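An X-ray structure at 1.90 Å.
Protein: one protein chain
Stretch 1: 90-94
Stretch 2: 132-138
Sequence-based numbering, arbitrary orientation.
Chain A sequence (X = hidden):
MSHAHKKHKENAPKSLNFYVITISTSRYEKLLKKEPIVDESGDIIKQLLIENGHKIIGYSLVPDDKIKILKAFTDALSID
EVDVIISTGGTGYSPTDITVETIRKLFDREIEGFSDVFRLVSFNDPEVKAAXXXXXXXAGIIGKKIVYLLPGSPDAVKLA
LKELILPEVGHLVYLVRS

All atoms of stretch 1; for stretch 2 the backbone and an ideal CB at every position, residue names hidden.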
ATOM      1  N   GLY A  90      -3.628  23.584   3.280  1.00 42.48           N
ATOM      2  CA  GLY A  90      -4.183  22.452   2.556  1.00 42.98           C
ATOM      3  C   GLY A  90      -4.002  21.084   3.168  1.00 42.63           C
ATOM      4  O   GLY A  90      -3.992  20.086   2.429  1.00 42.46           O
ATOM      5  N   THR A  91      -3.907  21.037   4.500  1.00 43.61           N
ATOM      6  CA  THR A  91      -3.680  19.781   5.218  1.00 44.14           C
ATOM      7  C   THR A  91      -4.915  19.285   6.007  1.00 44.93           C
ATOM      8  O   THR A  91      -4.801  18.397   6.825  1.00 45.87           O
ATOM      9  CB  THR A  91      -2.453  19.903   6.145  1.00 44.40           C
ATOM     10  OG1 THR A  91      -2.673  20.889   7.170  1.00 45.84           O
ATOM     11  CG2 THR A  91      -1.189  20.284   5.365  1.00 44.13           C
ATOM     12  N   GLY A  92      -6.089  19.845   5.733  1.00 44.36           N
ATOM     13  CA  GLY A  92      -7.308  19.415   6.369  1.00 44.84           C
ATOM     14  C   GLY A  92      -8.232  18.631   5.469  1.00 44.69           C
ATOM     15  O   GLY A  92      -7.792  17.948   4.534  1.00 44.23           O
ATOM     16  N   TYR A  93      -9.525  18.694   5.784  1.00 44.89           N
ATOM     17  CA  TYR A  93     -10.520  17.879   5.090  1.00 45.43           C
ATOM     18  C   TYR A  93     -11.502  18.688   4.239  1.00 46.50           C
ATOM     19  O   TYR A  93     -12.532  18.163   3.829  1.00 47.35           O
ATOM     20  CB  TYR A  93     -11.253  16.966   6.088  1.00 44.48           C
ATOM     21  CG  TYR A  93     -10.308  15.939   6.658  1.00 43.92           C
ATOM     22  CD1 TYR A  93     -10.028  14.760   5.965  1.00 42.64           C
ATOM     23  CD2 TYR A  93      -9.628  16.184   7.836  1.00 44.01           C
ATOM     24  CE1 TYR A  93      -9.108  13.836   6.464  1.00 43.96           C
ATOM     25  CE2 TYR A  93      -8.703  15.278   8.339  1.00 43.92           C
ATOM     26  CZ  TYR A  93      -8.461  14.101   7.675  1.00 42.59           C
ATOM     27  OH  TYR A  93      -7.535  13.202   8.194  1.00 42.60           O
ATOM     28  N   SER A  94     -11.169  19.940   3.924  1.00 47.01           N
ATOM     29  CA  SER A  94     -11.853  20.611   2.821  1.00 47.15           C
ATOM     30  C   SER A  94     -11.681  19.772   1.535  1.00 47.30           C
ATOM     31  O   SER A  94     -10.650  19.146   1.325  1.00 46.60           O
ATOM     32  CB  SER A  94     -11.311  22.016   2.637  1.00 47.64           C
ATOM     33  OG  SER A  94     -11.692  22.543   1.392  1.00 50.07           O
ATOM     34  N   UNK A 132      -8.270  18.777  16.785  1.00 42.18           N
ATOM     35  CA  UNK A 132      -6.966  18.193  16.475  1.00 42.12           C
ATOM     36  C   UNK A 132      -7.067  17.027  15.465  1.00 41.83           C
ATOM     37  O   UNK A 132      -6.156  16.819  14.685  1.00 41.31           O
ATOM     38  CB  UNK A 132      -6.304  17.706  17.765  1.00 42.12           C
ATOM     39  N   UNK A 133      -8.147  16.236  15.507  1.00 41.68           N
ATOM     40  CA  UNK A 133      -8.204  15.091  14.582  1.00 41.83           C
ATOM     41  C   UNK A 133      -8.557  15.479  13.165  1.00 42.26           C
ATOM     42  O   UNK A 133      -8.552  14.620  12.266  1.00 42.26           O
ATOM     43  CB  UNK A 133      -9.223  14.065  15.082  1.00 41.83           C
ATOM     44  N   UNK A 134      -8.804  16.767  12.936  1.00 43.13           N
ATOM     45  CA  UNK A 134      -9.125  17.260  11.598  1.00 44.05           C
ATOM     46  C   UNK A 134      -7.932  17.863  10.810  1.00 44.98           C
ATOM     47  O   UNK A 134      -8.137  18.512   9.771  1.00 44.74           O
ATOM     48  CB  UNK A 134     -10.223  18.318  11.723  1.00 44.05           C
ATOM     49  N   UNK A 135      -6.706  17.612  11.280  1.00 45.24           N
ATOM     50  CA  UNK A 135      -5.490  17.958  10.497  1.00 45.53           C
ATOM     51  C   UNK A 135      -4.672  16.717  10.135  1.00 45.99           C
ATOM     52  O   UNK A 135      -4.671  15.730  10.872  1.00 45.64           O
ATOM     53  CB  UNK A 135      -4.611  18.932  11.284  1.00 45.53           C
ATOM     54  N   UNK A 136      -3.994  16.803   8.991  1.00 45.25           N
ATOM     55  CA  UNK A 136      -3.063  15.792   8.501  1.00 45.67           C
ATOM     56  C   UNK A 136      -1.645  16.353   8.314  1.00 44.72           C
ATOM     57  O   UNK A 136      -0.840  15.797   7.548  1.00 44.46           O
ATOM     58  CB  UNK A 136      -3.573  15.216   7.179  1.00 45.67           C
ATOM     59  N   UNK A 137      -1.345  17.457   9.010  1.00 44.03           N
ATOM     60  CA  UNK A 137      -0.004  18.019   9.037  1.00 43.96           C
ATOM     61  C   UNK A 137       1.009  16.876   9.181  1.00 43.90           C
ATOM     62  O   UNK A 137       0.807  15.954   9.963  1.00 43.45           O
ATOM     63  CB  UNK A 137       0.142  19.031  10.175  1.00 43.96           C
ATOM     64  N   UNK A 138       2.063  16.924   8.353  1.00 44.08           N
ATOM     65  CA  UNK A 138       2.989  15.806   8.158  1.00 43.86           C
ATOM     66  C   UNK A 138       4.402  16.323   7.942  1.00 43.94           C
ATOM     67  O   UNK A 138       4.594  17.506   7.650  1.00 44.44           O
ATOM     68  CB  UNK A 138       2.555  14.941   6.973  1.00 43.86           C
TER

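Position 132 has helical backbone angles (phi -52°, psi -34°), and its ideal CB has nothing of stretch 1 within 5.5 Å. Stretch 1 sets no requirement here, so almost any residue tolerant of helical angles would suit. The deposited residue is Ala132, whose CB adds no contact.

Position 133 continues the 3-10 turn (phi -77°, psi -2°), and its CA-to-CB bond points sideways. Again no atom of stretch 1 lies within 5.5 Å of the ideal CB, leaving size and polarity open. It is Tyr133, chi1 73° (p), and its side chain stays at least 6.4 Å from stretch 1. Its backbone does more: a water donates to Tyr133 O (2.6 Å from the water O) and accepts from Tyr93 OH, whose oxygen is 2.7 Å from the water O.

At position 134 the ideal CB points sideways and lies 4.5 Å from Tyr93 CD2. An aromatic edge at that distance suits an apolar side chain of moderate size, such as leucine, isoleucine, valine or methionine, although a sideways bond does not exclude polar residues. Leu134 is found, with chi1 -64° (m) and chi2 -173° (t). Its CD2 packs 4.3 Å from Tyr93 CD2, an apolar contact, while the backbone Leu134 O sits near the plane of the Tyr93 ring, 3.4 Å from Tyr93 CD2. A second water bridges the backbones, donating to Leu134 O and accepting from Tyr93 N.

Position 135 is extended (phi -117°, psi 150°), and its CA-to-CB bond points away from stretch 1. The ideal CB is nevertheless 4.5 Å from Thr91 O, and Thr91 OG1 offers a polar group nearby. Serine, threonine or asparagine could exploit this, while a beta-branched residue would also suit the extended backbone. Thr135 occupies it, chi1 -174° (t). Thr135 OG1 lies 3.6 Å from Thr91 OG1, and one water hydrogen-bonds to both hydroxyls. Thr135 OG1 also accepts from the backbone N of position 137 at 3.2 Å, with an N-H...acceptor angle of 165°.

Position 136 is the most constrained by stretch 1. Its backbone N lies 2.8 Å from Thr91 O, a hydrogen bond with an angle of 149° that any residue except proline could make. The ideal CB points sideways, 4.6 Å from Tyr93 OH, so a long, flexible chain could run along the ring; methionine, glutamine, arginine or lysine are plausible, and Gly92 O favours a donor at the tip. Lys136 is deposited. Its CG is 3.1 Å from Tyr93 OH, and its CE lies over one ring face, 4.2 Å from the centroid and 26° off the normal, a CH-pi contact. Lys136 NZ reaches Gly92 O through a water.

Position 137 has its ideal CB 4.5 Å from Thr91 OG1, pointing sideways; small residues such as alanine or serine would suit. It is Ala137, whose N approaches Thr91 CB at 3.9 Å.

Position 138 is a strand residue whose ideal CB points sideways and has nothing of stretch 1 within 5.5 Å, leaving the choice open. Ser138 OG donates to Lys136 O at 2.6 Å.

Stretch 2 (132-138) AYLTKAS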
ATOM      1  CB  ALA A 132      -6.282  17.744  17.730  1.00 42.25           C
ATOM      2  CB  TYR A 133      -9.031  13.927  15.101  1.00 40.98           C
ATOM      3  CG  TYR A 133     -10.539  14.055  15.128  1.00 40.12           C
ATOM      4  CD1 TYR A 133     -11.299  13.781  13.992  1.00 39.08           C
ATOM      5  CD2 TYR A 133     -11.201  14.385  16.286  1.00 38.54           C
ATOM      6  CE1 TYR A 133     -12.689  13.847  14.005  1.00 40.03           C
ATOM      7  CE2 TYR A 133     -12.602  14.451  16.333  1.00 38.81           C
ATOM      8  CZ  TYR A 133     -13.351  14.179  15.178  1.00 39.60           C
ATOM      9  OH  TYR A 133     -14.744  14.211  15.208  1.00 39.52           O
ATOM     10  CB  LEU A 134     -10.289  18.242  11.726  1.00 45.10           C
ATOM     11  CG  LEU A 134     -11.591  17.581  12.226  1.00 47.71           C
ATOM     12  CD1 LEU A 134     -12.731  18.586  12.160  1.00 52.66           C
ATOM     13  CD2 LEU A 134     -11.926  16.320  11.437  1.00 51.56           C
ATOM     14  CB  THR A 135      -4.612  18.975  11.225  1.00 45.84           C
ATOM     15  OG1 THR A 135      -3.520  19.393  10.381  1.00 46.31           O
ATOM     16  CG2 THR A 135      -4.077  18.424  12.577  1.00 47.30           C
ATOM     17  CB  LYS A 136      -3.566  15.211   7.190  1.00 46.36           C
ATOM     18  CG  LYS A 136      -4.890  14.562   7.254  1.00 47.96           C
ATOM     19  CD  LYS A 136      -5.297  13.997   5.879  1.00 48.49           C
ATOM     20  CE  LYS A 136      -5.810  15.102   4.932  1.00 52.48           C
ATOM     21  NZ  LYS A 136      -6.450  14.461   3.761  1.00 55.23           N
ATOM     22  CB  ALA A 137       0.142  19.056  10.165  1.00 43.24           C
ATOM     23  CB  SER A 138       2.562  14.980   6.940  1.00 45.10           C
ATOM     24  OG  SER A 138       1.290  14.387   7.121  1.00 48.48           O
TER
HETATM   25  O   HOH W   1      -5.338  21.325   8.880  1.00 19.26           O
HETATM   26  O   HOH W   2      -7.793  16.110   2.565  1.00 38.34           O
HETATM   27  O   HOH W   3      -6.669  13.768  10.659  1.00 24.71           O
HETATM   28  O   HOH W   4     -10.044  19.963   8.434  1.00 29.79           O
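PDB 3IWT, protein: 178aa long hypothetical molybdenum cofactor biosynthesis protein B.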